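Local coordinates for hypothetical protein Atu1540 (Agrobacterium tumefaciens str. C58, PDB 2HWJ) that is of unknown function but belongs to a putative ParB-like nuclease family, consistent with a role in binding or cutting nucleic acid, at residues A142-A146 with G147-K151; V102-R106 with N107-P111; L182-A185 with M186-K190. All coordinates share one frame; numbering follows the deposited sequence.

Along the chain interaction 2 comes first, then interaction 1, then interaction 3. Interactions 1 and 2 both mark the end of a helix, 135-146 and 96-105 respectively, and both close with a Schellman motif. Interaction 3 lies within the last turns of helix 178-189. Interactions 1 and 3 are neighbours, with about 10 Å between centres, and they touch: Leu143 of the first packs on Ala185 and Ala189 of the third. Interaction 2 stands apart, its centre about 25 Å from that of interaction 1 and about 30 Å from that of interaction 3. Interaction 1 faces the second subunit and interaction 2 the third, so two of these helix ends also help join the four-chain assembly.

Interaction 1. Residues A142-A146 with G147-K151; sequences ALRMA and GGYAK
The Schellman motif that closes helix 135-146 joins Leu143 and Arg144 to Gly147 and Gly148. Leu143 O accepts the N-H of Gly148 at 3.0 Å (N to O), and the N-H points well at the oxygen (158°). Gly147 N makes two weak bonds, one to Leu143 O and one to Arg144 O, the latter 2.9 Å long. Gly147 has the positive phi expected where such a motif turns the chain out of the helix. The bare CA of Gly148 lets Leu143 CD2 approach to 3.7 Å.

After the turn, Tyr149 brings its ring back against the helix. With chi1 at 55°, the ring of Tyr149 is turned back against Arg144 and beside Leu143. Arg144 lies over one face of this ring. Arg144 CG makes a CH-pi contact 3.8 Å from the ring centroid of Tyr149, and Arg144 CB stands 3.5 Å from Tyr149 CZ. Leu143 comes in at the ring edge, with Leu143 CD1 3.4 Å from Tyr149 CE2. The guanidinium of Arg144 is steeply turned against the ring, at 73°. The Tyr149 hydroxyl is hydrogen-bonded to Ala140 O, and Trp161 stacks on the ring.

Farther out, Lys151 passes at a slant across the end of Arg144, with Lys151 CE 3.6 Å from Arg144 NH1. The like charges themselves, Arg144 NH1 and Lys151 NZ, are 4.9 Å apart. Arg144 NH2 forms a salt bridge with Glu158, and NH1 forms one with Glu204 of the second subunit. Arg144 therefore uses its aliphatic part to pack on Tyr149 and its charged end to bind two carboxylates. Those carboxylates probably offset the positive charge gathered here. Glu204 links this helix end to the second subunit, while Glu158 holds it within the chain.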
loop_
_atom_site.group_PDB
_atom_site.type_symbol
_atom_site.label_atom_id
_atom_site.label_comp_id
_atom_site.label_asym_id
_atom_site.label_seq_id
_atom_site.Cartn_x
_atom_site.Cartn_y
_atom_site.Cartn_z
ATOM N N ALA A 142 11.434 6.393 -20.981
ATOM C CA ALA A 142 10.917 6.969 -22.198
ATOM C C ALA A 142 9.774 6.101 -22.587
ATOM O O ALA A 142 8.765 6.613 -23.092
ATOM C CB ALA A 142 11.934 6.951 -23.238
ATOM N N LEU A 143 9.907 4.804 -22.284
ATOM C CA LEU A 143 8.901 3.792 -22.571
ATOM C C LEU A 143 7.621 4.167 -21.914
ATOM O O LEU A 143 6.547 4.064 -22.515
ATOM C CB LEU A 143 9.281 2.482 -21.933
ATOM C CG LEU A 143 8.991 1.091 -22.475
ATOM C CD1 LEU A 143 8.919 0.104 -21.313
ATOM C CD2 LEU A 143 7.767 1.020 -23.263
ATOM N N ARG A 144 7.727 4.607 -20.660
ATOM C CA ARG A 144 6.529 4.883 -19.946
ATOM C C ARG A 144 5.914 6.124 -20.531
ATOM O O ARG A 144 4.704 6.210 -20.682
ATOM C CB ARG A 144 6.766 5.071 -18.476
ATOM C CG ARG A 144 5.458 4.956 -17.704
ATOM C CD ARG A 144 5.404 5.782 -16.443
ATOM N NE ARG A 144 6.739 6.141 -16.018
ATOM C CZ ARG A 144 7.128 7.396 -15.880
ATOM N NH1 ARG A 144 6.230 8.358 -16.089
ATOM N NH2 ARG A 144 8.397 7.671 -15.522
HETATM N N MSE A 145 6.781 7.062 -20.874
HETATM C CA MSE A 145 6.378 8.346 -21.298
HETATM C C MSE A 145 5.657 8.130 -22.588
HETATM O O MSE A 145 4.857 8.985 -23.025
HETATM C CB MSE A 145 7.619 9.121 -21.553
HETATM C CG MSE A 145 7.503 10.537 -21.275
HETATM SE SE MSE A 145 9.032 11.034 -20.121
HETATM C CE MSE A 145 7.925 12.320 -18.947
ATOM N N ALA A 146 5.931 6.985 -23.219
ATOM C CA ALA A 146 5.332 6.730 -24.527
ATOM C C ALA A 146 3.998 6.017 -24.406
ATOM O O ALA A 146 3.180 6.056 -25.301
ATOM C CB ALA A 146 6.293 5.982 -25.466
ATOM N N GLY A 147 3.764 5.353 -23.299
ATOM C CA GLY A 147 2.470 4.768 -23.078
ATOM C C GLY A 147 2.672 3.286 -23.015
ATOM O O GLY A 147 1.752 2.559 -23.124
ATOM N N GLY A 148 3.886 2.828 -22.830
ATOM C CA GLY A 148 4.104 1.431 -22.692
ATOM C C GLY A 148 3.693 0.776 -21.385
ATOM O O GLY A 148 3.430 -0.427 -21.413
ATOM N N TYR A 149 3.670 1.488 -20.247
ATOM C CA TYR A 149 3.101 0.920 -18.999
ATOM C C TYR A 149 2.567 2.047 -18.150
ATOM O O TYR A 149 2.742 3.211 -18.521
ATOM C CB TYR A 149 4.064 0.030 -18.189
ATOM C CG TYR A 149 5.381 0.695 -17.823
ATOM C CD1 TYR A 149 5.574 1.314 -16.600
ATOM C CD2 TYR A 149 6.446 0.725 -18.750
ATOM C CE1 TYR A 149 6.813 1.948 -16.316
ATOM C CE2 TYR A 149 7.620 1.362 -18.476
ATOM C CZ TYR A 149 7.817 1.952 -17.282
ATOM O OH TYR A 149 9.054 2.566 -17.074
ATOM N N ALA A 150 1.899 1.737 -17.048
ATOM C CA ALA A 150 1.361 2.785 -16.208
ATOM C C ALA A 150 2.209 3.038 -14.985
ATOM O O ALA A 150 2.772 2.083 -14.446
ATOM C CB ALA A 150 -0.035 2.413 -15.755
ATOM N N LYS A 151 2.241 4.298 -14.518
ATOM C CA LYS A 151 2.730 4.611 -13.161
ATOM C C LYS A 151 1.951 3.751 -12.171
ATOM O O LYS A 151 0.794 3.477 -12.358
ATOM C CB LYS A 151 2.572 6.092 -12.790
ATOM C CG LYS A 151 3.290 7.059 -13.724
ATOM C CD LYS A 151 3.759 8.378 -13.040
ATOM C CE LYS A 151 3.615 9.627 -13.992
ATOM N NZ LYS A 151 3.202 10.954 -13.325
#

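Interaction 2. Residues V102-R106 with N107-P111; sequences VMDHR and NLIYP
Met103, modelled as selenomethionine, packs on Leu108 and Ile109 where a Schellman motif ends helix 96-105. Met103 CB lies 3.9 Å from Ile109 CG2. The chain then bends at chi2 (-75°) and again at chi3, which folds its tip back over the loop. Met103 SE comes to 4.1 Å from Leu108 CB. The terminal CE touches the same Leu108 CB and also stays close to Ile109 CG2. Met103 crosses both partners at about a right angle. Phe91 also touches Met103.

The next helix residue takes the other branch of Ile109. Asp104 CB is 3.8 Å from Ile109 CD1. Its carboxylate forms a salt bridge with Arg118 of the third subunit.

Two backbone bonds form the motif. Asn107 takes the positive phi (62°) of the C-prime residue. Asn107 N donates to Asp104 O at 3.0 Å, from well above the carbonyl plane. Leu108 N donates to Met103 O at 2.9 Å, and its N-H points almost straight at that oxygen (166°). Farther along, Leu108 O accepts a hydrogen bond from Thr20 OG1.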
loop_
_atom_site.group_PDB
_atom_site.type_symbol
_atom_site.label_atom_id
_atom_site.label_comp_id
_atom_site.label_asym_id
_atom_site.label_seq_id
_atom_site.Cartn_x
_atom_site.Cartn_y
_atom_site.Cartn_z
ATOM N N VAL A 102 17.793 0.035 8.155
ATOM C CA VAL A 102 16.420 0.439 8.294
ATOM C C VAL A 102 15.923 1.008 6.953
ATOM O O VAL A 102 14.776 0.657 6.517
ATOM C CB VAL A 102 16.249 1.379 9.450
ATOM C CG1 VAL A 102 15.045 2.188 9.330
ATOM C CG2 VAL A 102 16.152 0.567 10.691
HETATM N N MSE A 103 16.761 1.841 6.309
HETATM C CA MSE A 103 16.428 2.371 4.982
HETATM C C MSE A 103 16.162 1.228 3.955
HETATM O O MSE A 103 15.136 1.194 3.198
HETATM C CB MSE A 103 17.571 3.213 4.441
HETATM C CG MSE A 103 17.899 4.413 5.277
HETATM SE SE MSE A 103 16.540 5.811 5.015
HETATM C CE MSE A 103 17.400 6.539 3.390
ATOM N N ASP A 104 17.098 0.289 3.941
ATOM C CA ASP A 104 16.989 -0.824 3.041
ATOM C C ASP A 104 15.693 -1.530 3.315
ATOM O O ASP A 104 14.994 -1.907 2.412
ATOM C CB ASP A 104 18.144 -1.772 3.290
ATOM C CG ASP A 104 18.031 -3.064 2.496
ATOM O OD1 ASP A 104 17.597 -3.066 1.278
ATOM O OD2 ASP A 104 18.394 -4.066 3.157
ATOM N N HIS A 105 15.369 -1.665 4.586
ATOM C CA HIS A 105 14.245 -2.442 5.037
ATOM C C HIS A 105 12.969 -1.741 4.684
ATOM O O HIS A 105 11.932 -2.357 4.555
ATOM C CB HIS A 105 14.306 -2.506 6.543
ATOM C CG HIS A 105 13.769 -3.751 7.112
ATOM N ND1 HIS A 105 14.561 -4.648 7.805
ATOM C CD2 HIS A 105 12.503 -4.247 7.140
ATOM C CE1 HIS A 105 13.809 -5.666 8.204
ATOM N NE2 HIS A 105 12.553 -5.448 7.816
ATOM N N ARG A 106 13.035 -0.435 4.634
ATOM C CA ARG A 106 11.872 0.313 4.342
ATOM C C ARG A 106 11.853 0.719 2.889
ATOM O O ARG A 106 11.014 1.531 2.505
ATOM C CB ARG A 106 11.756 1.494 5.288
ATOM C CG ARG A 106 10.928 1.077 6.507
ATOM C CD ARG A 106 11.397 1.800 7.711
ATOM N NE ARG A 106 11.093 3.228 7.578
ATOM C CZ ARG A 106 10.123 3.806 8.278
ATOM N NH1 ARG A 106 9.417 3.077 9.126
ATOM N NH2 ARG A 106 9.863 5.087 8.123
ATOM N N ASN A 107 12.750 0.118 2.075
ATOM C CA ASN A 107 12.752 0.315 0.635
ATOM C C ASN A 107 12.990 1.744 0.181
ATOM O O ASN A 107 12.343 2.203 -0.757
ATOM C CB ASN A 107 11.447 -0.185 0.069
ATOM C CG ASN A 107 11.346 -1.730 0.099
ATOM O OD1 ASN A 107 12.361 -2.466 0.132
ATOM N ND2 ASN A 107 10.125 -2.220 0.080
ATOM N N LEU A 108 13.940 2.419 0.822
ATOM C CA LEU A 108 14.246 3.788 0.544
ATOM C C LEU A 108 15.590 3.856 -0.111
ATOM O O LEU A 108 16.090 4.976 -0.450
ATOM C CB LEU A 108 14.176 4.634 1.822
ATOM C CG LEU A 108 12.699 4.691 2.397
ATOM C CD1 LEU A 108 12.526 5.292 3.779
ATOM C CD2 LEU A 108 11.706 5.315 1.452
ATOM N N ILE A 109 16.223 2.695 -0.357
ATOM C CA ILE A 109 17.491 2.775 -1.112
ATOM C C ILE A 109 17.472 1.876 -2.280
ATOM O O ILE A 109 16.626 1.094 -2.367
ATOM C CB ILE A 109 18.680 2.485 -0.279
ATOM C CG1 ILE A 109 18.592 1.064 0.261
ATOM C CG2 ILE A 109 18.804 3.587 0.790
ATOM C CD1 ILE A 109 19.839 0.548 0.842
ATOM N N TYR A 110 18.374 2.030 -3.225
ATOM C CA TYR A 110 18.320 1.203 -4.395
ATOM C C TYR A 110 19.736 0.998 -4.824
ATOM O O TYR A 110 20.203 1.640 -5.739
ATOM C CB TYR A 110 17.491 1.850 -5.502
ATOM C CG TYR A 110 17.245 0.919 -6.647
ATOM C CD1 TYR A 110 17.858 1.124 -7.911
ATOM C CD2 TYR A 110 16.468 -0.252 -6.462
ATOM C CE1 TYR A 110 17.673 0.239 -8.999
ATOM C CE2 TYR A 110 16.207 -1.151 -7.538
ATOM C CZ TYR A 110 16.841 -0.899 -8.808
ATOM O OH TYR A 110 16.595 -1.787 -9.863
ATOM N N PRO A 111 20.449 0.130 -4.124
ATOM C CA PRO A 111 21.892 -0.021 -4.351
ATOM C C PRO A 111 22.166 -0.865 -5.571
ATOM O O PRO A 111 22.658 -1.965 -5.411
ATOM C CB PRO A 111 22.363 -0.799 -3.142
ATOM C CG PRO A 111 21.165 -1.574 -2.712
ATOM C CD PRO A 111 19.940 -0.758 -3.070
#

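Interaction 3. Residues L182-A185 with M186-K190; sequences LAEA and MKLAK
Leu182 and Met186 are joined by one of the i to i+4 backbone bonds in the last turns of helix 178-189. Met186 N donates to Leu182 O at 2.8 Å, nearly in line with the carbonyl. Lys187 N reaches Ala183 O at 3.0 Å, tilted somewhat from the carbonyl plane. Leu188 N lies in the carbonyl plane of Glu184 and is 2.9 Å from Glu184 O, but its N-H points less directly (130°). The same N-H also makes a weak bond to Ala185 O. Ala185 O has a second donor in Ala189 N, whose N-H is almost straight (176°). One carbonyl thus receives two N-H groups close to the helix end.

Side-chain contacts are mostly with the backbone of the preceding turn. Leu188 meets it with several atoms. Its chi1 of -76° sets CG beside its own backbone N, and CG and CD1 then pass near Glu184 O, with Leu188 CD1 3.6 Å from Glu184 O. Met186, modelled as selenomethionine, has CB 3.4 Å from Leu182 O.

Charge plays a looser part. Glu184 OE2 and Lys187 NZ carry opposite charges but stand 5.7 Å apart, so any attraction acts without contact.

The helix packs against two others. Ala185 and Ala189 pack on Leu143 of helix 135-146. Ala185, Leu188 and Ala189 also meet helix 157-166, through Leu165, Phe164 and Trp161. Lys190 NZ adds a weak hydrogen bond to Gly147 O, just past the end of helix 135-146.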
loop_
_atom_site.group_PDB
_atom_site.type_symbol
_atom_site.label_atom_id
_atom_site.label_comp_id
_atom_site.label_asym_id
_atom_site.label_seq_id
_atom_site.Cartn_x
_atom_site.Cartn_y
_atom_site.Cartn_z
ATOM N N LEU A 182 13.582 2.075 -28.512
ATOM C CA LEU A 182 12.359 2.402 -27.843
ATOM C C LEU A 182 11.292 1.591 -28.526
ATOM O O LEU A 182 10.432 0.991 -27.875
ATOM C CB LEU A 182 12.049 3.890 -28.044
ATOM C CG LEU A 182 11.264 4.622 -26.982
ATOM C CD1 LEU A 182 10.579 5.848 -27.561
ATOM C CD2 LEU A 182 10.277 3.697 -26.276
ATOM N N ALA A 183 11.397 1.540 -29.857
ATOM C CA ALA A 183 10.409 0.834 -30.690
ATOM C C ALA A 183 10.386 -0.645 -30.323
ATOM O O ALA A 183 9.319 -1.248 -30.241
ATOM C CB ALA A 183 10.664 1.069 -32.254
ATOM N N GLU A 184 11.559 -1.206 -30.068
ATOM C CA GLU A 184 11.633 -2.565 -29.591
ATOM C C GLU A 184 10.971 -2.747 -28.242
ATOM O O GLU A 184 10.195 -3.688 -28.073
ATOM C CB GLU A 184 13.076 -3.077 -29.575
ATOM C CG GLU A 184 13.330 -3.846 -30.842
ATOM C CD GLU A 184 14.160 -5.146 -30.665
ATOM O OE1 GLU A 184 14.250 -5.702 -29.506
ATOM O OE2 GLU A 184 14.695 -5.619 -31.734
ATOM N N ALA A 185 11.288 -1.851 -27.318
ATOM C CA ALA A 185 10.786 -1.903 -25.983
ATOM C C ALA A 185 9.269 -1.875 -25.986
ATOM O O ALA A 185 8.552 -2.589 -25.223
ATOM C CB ALA A 185 11.302 -0.694 -25.202
HETATM N N MSE A 186 8.776 -1.012 -26.858
HETATM C CA MSE A 186 7.350 -0.862 -27.056
HETATM C C MSE A 186 6.708 -2.180 -27.586
HETATM O O MSE A 186 5.639 -2.595 -27.118
HETATM C CB MSE A 186 7.125 0.344 -27.943
HETATM C CG MSE A 186 5.726 0.685 -28.180
HETATM SE SE MSE A 186 4.750 0.990 -26.517
HETATM C CE MSE A 186 3.016 1.558 -27.350
ATOM N N LYS A 187 7.364 -2.851 -28.538
ATOM C CA LYS A 187 6.901 -4.178 -28.949
ATOM C C LYS A 187 6.990 -5.151 -27.739
ATOM O O LYS A 187 6.149 -6.043 -27.621
ATOM C CB LYS A 187 7.675 -4.667 -30.149
ATOM C CG LYS A 187 7.512 -6.078 -30.561
ATOM C CD LYS A 187 7.762 -6.097 -32.107
ATOM C CE LYS A 187 8.084 -7.463 -32.711
ATOM N NZ LYS A 187 9.522 -7.491 -33.176
ATOM N N LEU A 188 7.942 -4.966 -26.821
ATOM C CA LEU A 188 8.068 -5.976 -25.829
ATOM C C LEU A 188 7.043 -5.736 -24.702
ATOM O O LEU A 188 6.384 -6.693 -24.217
ATOM C CB LEU A 188 9.493 -6.046 -25.292
ATOM C CG LEU A 188 10.631 -6.694 -26.103
ATOM C CD1 LEU A 188 11.887 -5.938 -25.824
ATOM C CD2 LEU A 188 10.844 -8.223 -25.918
ATOM N N ALA A 189 6.951 -4.469 -24.263
ATOM C CA ALA A 189 5.999 -4.043 -23.238
ATOM C C ALA A 189 4.602 -4.694 -23.461
ATOM O O ALA A 189 3.992 -5.253 -22.529
ATOM C CB ALA A 189 5.886 -2.591 -23.290
ATOM N N LYS A 190 4.114 -4.602 -24.691
ATOM C CA LYS A 190 2.872 -5.181 -25.099
ATOM C C LYS A 190 2.866 -6.705 -25.175
ATOM O O LYS A 190 1.847 -7.289 -25.484
ATOM C CB LYS A 190 2.498 -4.684 -26.532
ATOM C CG LYS A 190 2.204 -3.163 -26.703
ATOM C CD LYS A 190 1.195 -2.551 -25.602
ATOM C CE LYS A 190 1.867 -1.601 -24.547
ATOM N NZ LYS A 190 0.974 -0.413 -24.342
#